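Local coordinates for metallophosphoesterase TT1561-like domain-containing protein (Aquifex aeolicus, PDB 2YVT) that is of unknown function but probably acts as a metal-dependent phosphoesterase of the calcineurin superfamily, at residues 137-142 with 162-167; 72-77 with 100-105. All coordinates share one frame; numbering follows the deposited sequence.

Contact 1 of 2, residues 137-142 with 162-167; sequences IGFGGL and EYILKF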
ATOM      1  N   ILE A 137       7.644   8.084   0.429  1.00 10.90           N
ATOM      2  CA  ILE A 137       8.364   6.846   0.133  1.00 11.87           C
ATOM      3  C   ILE A 137       7.369   5.699   0.170  1.00 10.10           C
ATOM      4  O   ILE A 137       6.549   5.621   1.085  1.00 11.44           O
ATOM      5  CB  ILE A 137       9.471   6.595   1.171  1.00 14.11           C
ATOM      6  CG1 ILE A 137      10.489   7.740   1.138  1.00 16.65           C
ATOM      7  CG2 ILE A 137      10.174   5.259   0.927  1.00 15.38           C
ATOM      8  CD1 ILE A 137      11.412   7.717   2.312  1.00 20.93           C
ATOM      9  N   GLY A 138       7.436   4.815  -0.821  1.00  9.17           N
ATOM     10  CA  GLY A 138       6.583   3.630  -0.840  1.00  8.57           C
ATOM     11  C   GLY A 138       7.381   2.348  -0.937  1.00  8.67           C
ATOM     12  O   GLY A 138       8.366   2.273  -1.668  1.00  8.94           O
ATOM     13  N   PHE A 139       6.960   1.331  -0.194  1.00  7.86           N
ATOM     14  CA  PHE A 139       7.567   0.010  -0.319  1.00  8.14           C
ATOM     15  C   PHE A 139       6.465  -1.008  -0.041  1.00  8.28           C
ATOM     16  O   PHE A 139       6.037  -1.194   1.106  1.00  8.58           O
ATOM     17  CB  PHE A 139       8.756  -0.146   0.649  1.00  8.95           C
ATOM     18  CG  PHE A 139       9.754  -1.213   0.235  1.00  7.71           C
ATOM     19  CD1 PHE A 139      11.118  -0.907   0.166  1.00  8.77           C
ATOM     20  CD2 PHE A 139       9.345  -2.504  -0.090  1.00  8.63           C
ATOM     21  CE1 PHE A 139      12.059  -1.870  -0.215  1.00  9.06           C
ATOM     22  CE2 PHE A 139      10.273  -3.484  -0.476  1.00  9.01           C
ATOM     23  CZ  PHE A 139      11.638  -3.165  -0.531  1.00  8.74           C
ATOM     24  N   GLY A 140       5.977  -1.621  -1.114  1.00  7.45           N
ATOM     25  CA  GLY A 140       4.857  -2.551  -1.032  1.00  8.02           C
ATOM     26  C   GLY A 140       5.234  -3.994  -0.755  1.00  7.60           C
ATOM     27  O   GLY A 140       6.390  -4.317  -0.448  1.00  8.15           O
ATOM     28  N   GLY A 141       4.240  -4.865  -0.848  1.00  7.25           N
ATOM     29  CA  GLY A 141       4.446  -6.282  -0.599  1.00  7.63           C
ATOM     30  C   GLY A 141       4.477  -6.637   0.872  1.00  7.39           C
ATOM     31  O   GLY A 141       4.525  -5.760   1.739  1.00  7.88           O
ATOM     32  N   LEU A 142       4.455  -7.935   1.148  1.00  7.24           N
ATOM     33  CA  LEU A 142       4.557  -8.437   2.516  1.00  7.13           C
ATOM     34  C   LEU A 142       6.019  -8.427   2.926  1.00  8.86           C
ATOM     35  O   LEU A 142       6.845  -9.095   2.308  1.00  8.63           O
ATOM     36  CB  LEU A 142       3.989  -9.852   2.608  1.00  9.09           C
ATOM     37  CG  LEU A 142       3.824 -10.379   4.036  1.00 10.88           C
ATOM     38  CD1 LEU A 142       2.718  -9.630   4.787  1.00 13.14           C
ATOM     39  CD2 LEU A 142       3.541 -11.869   3.993  1.00 13.41           C
ATOM     40  N   GLU A 162      16.104  -3.239   3.987  1.00 12.68           N
ATOM     41  CA  GLU A 162      17.107  -2.347   4.560  1.00 16.04           C
ATOM     42  C   GLU A 162      18.112  -1.887   3.500  1.00 14.19           C
ATOM     43  O   GLU A 162      18.485  -0.711   3.453  1.00 15.70           O
ATOM     44  CB  GLU A 162      17.802  -3.026   5.741  1.00 16.75           C
ATOM     45  CG  GLU A 162      16.840  -3.346   6.886  1.00 20.49           C
ATOM     46  CD  GLU A 162      17.515  -3.965   8.102  1.00 21.45           C
ATOM     47  OE1 GLU A 162      18.670  -4.441   7.997  1.00 25.33           O
ATOM     48  OE2 GLU A 162      16.866  -3.995   9.166  1.00 24.80           O
ATOM     49  N   TYR A 163      18.510  -2.808   2.628  1.00 13.25           N
ATOM     50  CA  TYR A 163      19.461  -2.512   1.567  1.00 13.54           C
ATOM     51  C   TYR A 163      18.926  -1.460   0.592  1.00 13.11           C
ATOM     52  O   TYR A 163      19.624  -0.504   0.235  1.00 14.55           O
ATOM     53  CB  TYR A 163      19.801  -3.797   0.805  1.00 14.97           C
ATOM     54  CG  TYR A 163      20.864  -3.608  -0.248  1.00 15.28           C
ATOM     55  CD1 TYR A 163      22.200  -3.409   0.120  1.00 16.04           C
ATOM     56  CD2 TYR A 163      20.537  -3.605  -1.604  1.00 15.38           C
ATOM     57  CE1 TYR A 163      23.193  -3.221  -0.838  1.00 17.12           C
ATOM     58  CE2 TYR A 163      21.533  -3.425  -2.581  1.00 15.92           C
ATOM     59  CZ  TYR A 163      22.850  -3.238  -2.183  1.00 15.96           C
ATOM     60  OH  TYR A 163      23.825  -3.045  -3.135  1.00 17.21           O
ATOM     61  N   ILE A 164      17.683  -1.638   0.156  1.00 12.70           N
ATOM     62  CA  ILE A 164      17.083  -0.711  -0.794  1.00 12.55           C
ATOM     63  C   ILE A 164      16.858   0.663  -0.166  1.00 13.39           C
ATOM     64  O   ILE A 164      17.132   1.688  -0.794  1.00 13.95           O
ATOM     65  CB  ILE A 164      15.738  -1.264  -1.334  1.00 12.74           C
ATOM     66  CG1 ILE A 164      15.975  -2.500  -2.216  1.00 13.48           C
ATOM     67  CG2 ILE A 164      14.938  -0.159  -2.059  1.00 13.88           C
ATOM     68  CD1 ILE A 164      16.793  -2.248  -3.500  1.00 14.87           C
ATOM     69  N   LEU A 165      16.394   0.682   1.081  1.00 13.37           N
ATOM     70  CA  LEU A 165      15.985   1.936   1.717  1.00 15.55           C
ATOM     71  C   LEU A 165      17.144   2.835   2.139  1.00 16.82           C
ATOM     72  O   LEU A 165      16.927   3.935   2.662  1.00 18.12           O
ATOM     73  CB  LEU A 165      15.023   1.669   2.878  1.00 15.79           C
ATOM     74  CG  LEU A 165      13.603   1.285   2.459  1.00 16.48           C
ATOM     75  CD1 LEU A 165      12.779   0.850   3.677  1.00 17.74           C
ATOM     76  CD2 LEU A 165      12.912   2.442   1.732  1.00 17.02           C
ATOM     77  N   LYS A 166      18.370   2.393   1.870  1.00 18.74           N
ATOM     78  CA  LYS A 166      19.537   3.253   2.048  1.00 21.03           C
ATOM     79  C   LYS A 166      19.433   4.541   1.223  1.00 20.85           C
ATOM     80  O   LYS A 166      20.124   5.523   1.515  1.00 22.82           O
ATOM     81  CB  LYS A 166      20.822   2.496   1.709  1.00 22.89           C
ATOM     82  CG  LYS A 166      21.177   1.411   2.715  1.00 25.65           C
ATOM     83  CD  LYS A 166      22.675   1.085   2.730  1.00 28.15           C
ATOM     84  CE  LYS A 166      23.238   0.866   1.331  1.00 29.44           C
ATOM     85  NZ  LYS A 166      22.518  -0.210   0.601  1.00 30.10           N
ATOM     86  N   PHE A 167      18.559   4.549   0.211  1.00 20.08           N
ATOM     87  CA  PHE A 167      18.397   5.738  -0.640  1.00 20.24           C
ATOM     88  C   PHE A 167      17.803   6.939   0.097  1.00 21.12           C
ATOM     89  O   PHE A 167      18.021   8.083  -0.292  1.00 21.17           O
ATOM     90  CB  PHE A 167      17.635   5.439  -1.950  1.00 20.73           C
ATOM     91  CG  PHE A 167      16.138   5.267  -1.798  1.00 20.15           C
ATOM     92  CD1 PHE A 167      15.312   6.360  -1.544  1.00 20.37           C
ATOM     93  CD2 PHE A 167      15.547   4.018  -1.982  1.00 19.59           C
ATOM     94  CE1 PHE A 167      13.933   6.200  -1.426  1.00 20.83           C
ATOM     95  CE2 PHE A 167      14.169   3.851  -1.872  1.00 20.45           C
ATOM     96  CZ  PHE A 167      13.362   4.941  -1.588  1.00 20.59           C
TER
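Phe139 extends its ring from the strand toward the end of helix 158-164, where Ile164 and Leu165 receive it. CE1 of Phe139 lies 3.8 Å from CG2 of Ile164, and the neighbouring rim atom CD1 comes within 4.0 Å of CG of Leu165. The same CD1 is 4.1 Å from CD2 of Leu165, so the adjacent atoms CD1 and CE1 serve both aliphatic residues. CG of Phe139 stands anti to the backbone N (chi1 -157°), and the side chain crosses that of Ile164 at about a right angle. Tyr156 meets the Phe139 ring edge-to-face, and His124 also packs against it.

Ile137, two residues earlier, points to the same side of the strand; Gly138 between them has no side chain, and a CB there would face away from the helix. This strand, 134-144, pairs in parallel with strand 175-180, and the connection between them runs through the short strand 155-157 and helix 158-164, a beta-alpha-beta crossover with that extra strand, in the sandwich fold of the calcineurin-like family.

CG2 of Ile137 does the touching here, at 4.0 Å from CD2 of Leu165. The CD2 methyl therefore bridges Ile137 and Phe139, while Ile207 of helix 202-211 also touches Leu165. The CG2 methyl of Ile137 also meets Phe167, whose CZ approaches to 4.1 Å. CG of Phe167 stands between its backbone N and carbonyl carbon (chi1 76°), and its side chain slides past Ile137 in the opposite direction. No hydrogen bond spans the two segments. Beyond the apolar layer, Lys166 NZ donates a hydrogen bond to Tyr163 O, 2.9 Å from NZ, meeting a carbonyl lone pair in plane.

Contact 2 of 2, residues 72-77 with 100-105; sequences HYIIET and DAPLKI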
ATOM      1  N   HIS A  72      -4.140 -12.713 -18.279  1.00 14.85           N
ATOM      2  CA  HIS A  72      -5.181 -11.905 -18.899  1.00 15.48           C
ATOM      3  C   HIS A  72      -6.060 -11.213 -17.848  1.00 15.11           C
ATOM      4  O   HIS A  72      -6.311 -10.000 -17.949  1.00 14.33           O
ATOM      5  CB  HIS A  72      -6.031 -12.729 -19.873  1.00 18.39           C
ATOM      6  CG  HIS A  72      -7.030 -11.906 -20.626  1.00 21.98           C
ATOM      7  ND1 HIS A  72      -8.324 -11.730 -20.188  1.00 24.37           N
ATOM      8  CD2 HIS A  72      -6.916 -11.180 -21.763  1.00 23.94           C
ATOM      9  CE1 HIS A  72      -8.971 -10.947 -21.033  1.00 25.00           C
ATOM     10  NE2 HIS A  72      -8.138 -10.597 -21.996  1.00 25.68           N
ATOM     11  N   TYR A  73      -6.496 -11.979 -16.844  1.00 13.58           N
ATOM     12  CA  TYR A  73      -7.283 -11.449 -15.712  1.00 14.30           C
ATOM     13  C   TYR A  73      -6.517 -10.366 -14.947  1.00 13.52           C
ATOM     14  O   TYR A  73      -7.065  -9.300 -14.646  1.00 13.50           O
ATOM     15  CB  TYR A  73      -7.727 -12.581 -14.762  1.00 16.02           C
ATOM     16  CG  TYR A  73      -7.696 -12.225 -13.276  1.00 16.39           C
ATOM     17  CD1 TYR A  73      -8.676 -11.406 -12.708  1.00 15.87           C
ATOM     18  CD2 TYR A  73      -6.685 -12.718 -12.442  1.00 16.64           C
ATOM     19  CE1 TYR A  73      -8.646 -11.074 -11.351  1.00 17.10           C
ATOM     20  CE2 TYR A  73      -6.640 -12.391 -11.071  1.00 16.61           C
ATOM     21  CZ  TYR A  73      -7.625 -11.571 -10.541  1.00 17.00           C
ATOM     22  OH  TYR A  73      -7.601 -11.252  -9.198  1.00 17.87           O
ATOM     23  N   ILE A  74      -5.249 -10.636 -14.644  1.00 12.38           N
ATOM     24  CA  ILE A  74      -4.434  -9.693 -13.859  1.00 12.23           C
ATOM     25  C   ILE A  74      -4.294  -8.367 -14.605  1.00 11.68           C
ATOM     26  O   ILE A  74      -4.517  -7.291 -14.042  1.00 11.85           O
ATOM     27  CB  ILE A  74      -3.035 -10.288 -13.532  1.00 11.65           C
ATOM     28  CG1 ILE A  74      -3.161 -11.467 -12.566  1.00 12.15           C
ATOM     29  CG2 ILE A  74      -2.082  -9.214 -12.976  1.00 12.39           C
ATOM     30  CD1 ILE A  74      -1.907 -12.318 -12.492  1.00 12.11           C
ATOM     31  N   ILE A  75      -3.953  -8.450 -15.886  1.00 12.02           N
ATOM     32  CA  ILE A  75      -3.780  -7.252 -16.710  1.00 12.69           C
ATOM     33  C   ILE A  75      -5.073  -6.445 -16.866  1.00 12.96           C
ATOM     34  O   ILE A  75      -5.080  -5.221 -16.698  1.00 12.70           O
ATOM     35  CB  ILE A  75      -3.201  -7.615 -18.099  1.00 13.06           C
ATOM     36  CG1 ILE A  75      -1.775  -8.155 -17.934  1.00 14.29           C
ATOM     37  CG2 ILE A  75      -3.228  -6.396 -19.013  1.00 14.33           C
ATOM     38  CD1 ILE A  75      -1.274  -8.966 -19.121  1.00 15.00           C
ATOM     39  N   GLU A  76      -6.163  -7.128 -17.193  1.00 13.38           N
ATOM     40  CA  GLU A  76      -7.453  -6.470 -17.390  1.00 16.55           C
ATOM     41  C   GLU A  76      -7.900  -5.771 -16.104  1.00 13.40           C
ATOM     42  O   GLU A  76      -8.400  -4.639 -16.126  1.00 13.92           O
ATOM     43  CB  GLU A  76      -8.489  -7.513 -17.823  1.00 17.78           C
ATOM     44  CG  GLU A  76      -9.840  -6.961 -18.258  1.00 22.71           C
ATOM     45  CD  GLU A  76     -10.742  -8.030 -18.883  1.00 22.57           C
ATOM     46  OE1 GLU A  76     -10.504  -9.235 -18.659  1.00 26.40           O
ATOM     47  OE2 GLU A  76     -11.691  -7.659 -19.607  1.00 28.13           O
ATOM     48  N   THR A  77      -7.709  -6.452 -14.977  1.00 12.21           N
ATOM     49  CA  THR A  77      -8.171  -5.930 -13.696  1.00 11.01           C
ATOM     50  C   THR A  77      -7.305  -4.750 -13.249  1.00 10.03           C
ATOM     51  O   THR A  77      -7.823  -3.742 -12.777  1.00 11.34           O
ATOM     52  CB  THR A  77      -8.210  -7.035 -12.631  1.00 11.91           C
ATOM     53  OG1 THR A  77      -8.980  -8.131 -13.132  1.00 13.20           O
ATOM     54  CG2 THR A  77      -8.843  -6.531 -11.330  1.00 13.11           C
ATOM     55  N   ASP A 100      -0.367  -8.240  -5.527  1.00  8.94           N
ATOM     56  CA  ASP A 100      -0.261  -7.404  -6.716  1.00  7.50           C
ATOM     57  C   ASP A 100       0.984  -7.796  -7.494  1.00  8.56           C
ATOM     58  O   ASP A 100       1.971  -7.059  -7.586  1.00 10.88           O
ATOM     59  CB  ASP A 100      -0.326  -5.937  -6.313  1.00  9.19           C
ATOM     60  CG  ASP A 100      -1.670  -5.591  -5.707  1.00  8.48           C
ATOM     61  OD1 ASP A 100      -2.668  -6.180  -6.169  1.00  9.99           O
ATOM     62  OD2 ASP A 100      -1.733  -4.770  -4.767  1.00  8.83           O
ATOM     63  N   ALA A 101       0.895  -9.005  -8.030  1.00  9.33           N
ATOM     64  CA  ALA A 101       2.005  -9.708  -8.631  1.00  9.24           C
ATOM     65  C   ALA A 101       1.511 -10.430  -9.888  1.00 10.31           C
ATOM     66  O   ALA A 101       0.321 -10.721 -10.000  1.00 10.27           O
ATOM     67  CB  ALA A 101       2.555 -10.720  -7.631  1.00 10.23           C
ATOM     68  N   PRO A 102       2.421 -10.724 -10.834  1.00  9.34           N
ATOM     69  CA  PRO A 102       3.856 -10.414 -10.828  1.00  9.76           C
ATOM     70  C   PRO A 102       4.166  -8.914 -10.813  1.00  9.69           C
ATOM     71  O   PRO A 102       3.470  -8.116 -11.461  1.00  9.19           O
ATOM     72  CB  PRO A 102       4.359 -11.052 -12.132  1.00 10.22           C
ATOM     73  CG  PRO A 102       3.330 -12.114 -12.454  1.00 10.21           C
ATOM     74  CD  PRO A 102       2.034 -11.496 -12.028  1.00 10.29           C
ATOM     75  N   LEU A 103       5.213  -8.537 -10.080  1.00  9.54           N
ATOM     76  CA  LEU A 103       5.610  -7.135 -10.037  1.00 10.26           C
ATOM     77  C   LEU A 103       5.824  -6.556 -11.434  1.00  9.81           C
ATOM     78  O   LEU A 103       5.412  -5.426 -11.706  1.00 10.21           O
ATOM     79  CB  LEU A 103       6.861  -6.925  -9.184  1.00 10.66           C
ATOM     80  CG  LEU A 103       7.313  -5.472  -9.011  1.00 11.38           C
ATOM     81  CD1 LEU A 103       6.230  -4.599  -8.336  1.00 11.69           C
ATOM     82  CD2 LEU A 103       8.601  -5.434  -8.214  1.00 12.69           C
ATOM     83  N   LYS A 104       6.451  -7.330 -12.317  1.00 10.25           N
ATOM     84  CA  LYS A 104       6.730  -6.840 -13.676  1.00 12.48           C
ATOM     85  C   LYS A 104       5.442  -6.469 -14.418  1.00 11.50           C
ATOM     86  O   LYS A 104       5.414  -5.493 -15.165  1.00 12.80           O
ATOM     87  CB  LYS A 104       7.579  -7.844 -14.467  1.00 13.38           C
ATOM     88  CG  LYS A 104       9.009  -8.006 -13.885  1.00 14.97           C
ATOM     89  CD  LYS A 104       9.911  -8.896 -14.740  1.00 15.50           C
ATOM     90  CE  LYS A 104      11.327  -9.004 -14.167  1.00 16.86           C
ATOM     91  NZ  LYS A 104      11.402  -9.675 -12.832  1.00 19.45           N
ATOM     92  N   ILE A 105       4.375  -7.239 -14.192  1.00 11.05           N
ATOM     93  CA  ILE A 105       3.076  -6.962 -14.804  1.00 10.24           C
ATOM     94  C   ILE A 105       2.404  -5.750 -14.139  1.00  9.63           C
ATOM     95  O   ILE A 105       1.827  -4.891 -14.812  1.00 10.81           O
ATOM     96  CB  ILE A 105       2.172  -8.217 -14.774  1.00 11.27           C
ATOM     97  CG1 ILE A 105       2.790  -9.283 -15.689  1.00 13.15           C
ATOM     98  CG2 ILE A 105       0.729  -7.876 -15.181  1.00 12.33           C
ATOM     99  CD1 ILE A 105       2.035 -10.598 -15.739  1.00 15.25           C
TER
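Ile75 and Ile105 mark the closest backbone approach, their CA atoms 7.1 Å apart, where helix 65-86 passes the start of helix 103-112. Residues 72-77 lie wholly within the longer helix, which is kinked at their first two residues. In the other segment a cis peptide bond precedes Pro102, which takes the N-cap position of helix 103-112. Within 72-77, Tyr73 O accepts two bonds from opposite faces of its carbonyl plane, one from Thr77 N and one from Thr77 OG1 at 2.7 Å.

Ile74 lies against both the loop and the helix. Its CD1 rests 3.7 Å from the carbonyl O of Ala101 and 4.1 Å from CD of Pro102. The other branch, CG2, reaches CG2 of Ile105 at 3.8 Å. That Ile105 methyl, anti to its own backbone N, is shared: CG1 of Ile75 also meets it, at 3.7 Å, and Ile105 crosses both isoleucine side chains at about a right angle. An alanine at Ile74 would probably open a gap beside Pro102 CD and the CG2 of Ile105, leaving Ile105 with Ile75 as its apolar partner from 72-77. Leu48 of helix 46-57 touches Ile74 and Pro102 as well, so a third helix borders the contact.

Asp100, just before this turn, accepts from the backbone N atoms of Gly97, Ile42 and Leu43. Gly97 to Asp100 probably hold the place of the Gly-Asn-His-Asp/Glu signature of metallophosphoesterases, and helices 65-86 and 103-112 belong to successive beta-alpha-beta units of the calcineurin-like fold.

Contact 2 closes before contact 1 opens along the chain, and the two lie in different layers of one fold. Their centres are 21 Å apart and their nearest atoms about 7 Å, without touching. Contact 2 joins helices 65-86 and 103-112, which lie in the connections of the six-stranded sheet, on either side of strand 91-95 in sequence. Contact 1 belongs to the seven-stranded sheet, packing helix 158-164 onto strand 134-144. A backbone hydrogen bond between Gly141, in contact 1, and Pro96, just after strand 91-95 and a few residues before the 100-105 segment of contact 2, links the two regions directly. Together they show how each sheet of this two-sheet sandwich carries its own helices.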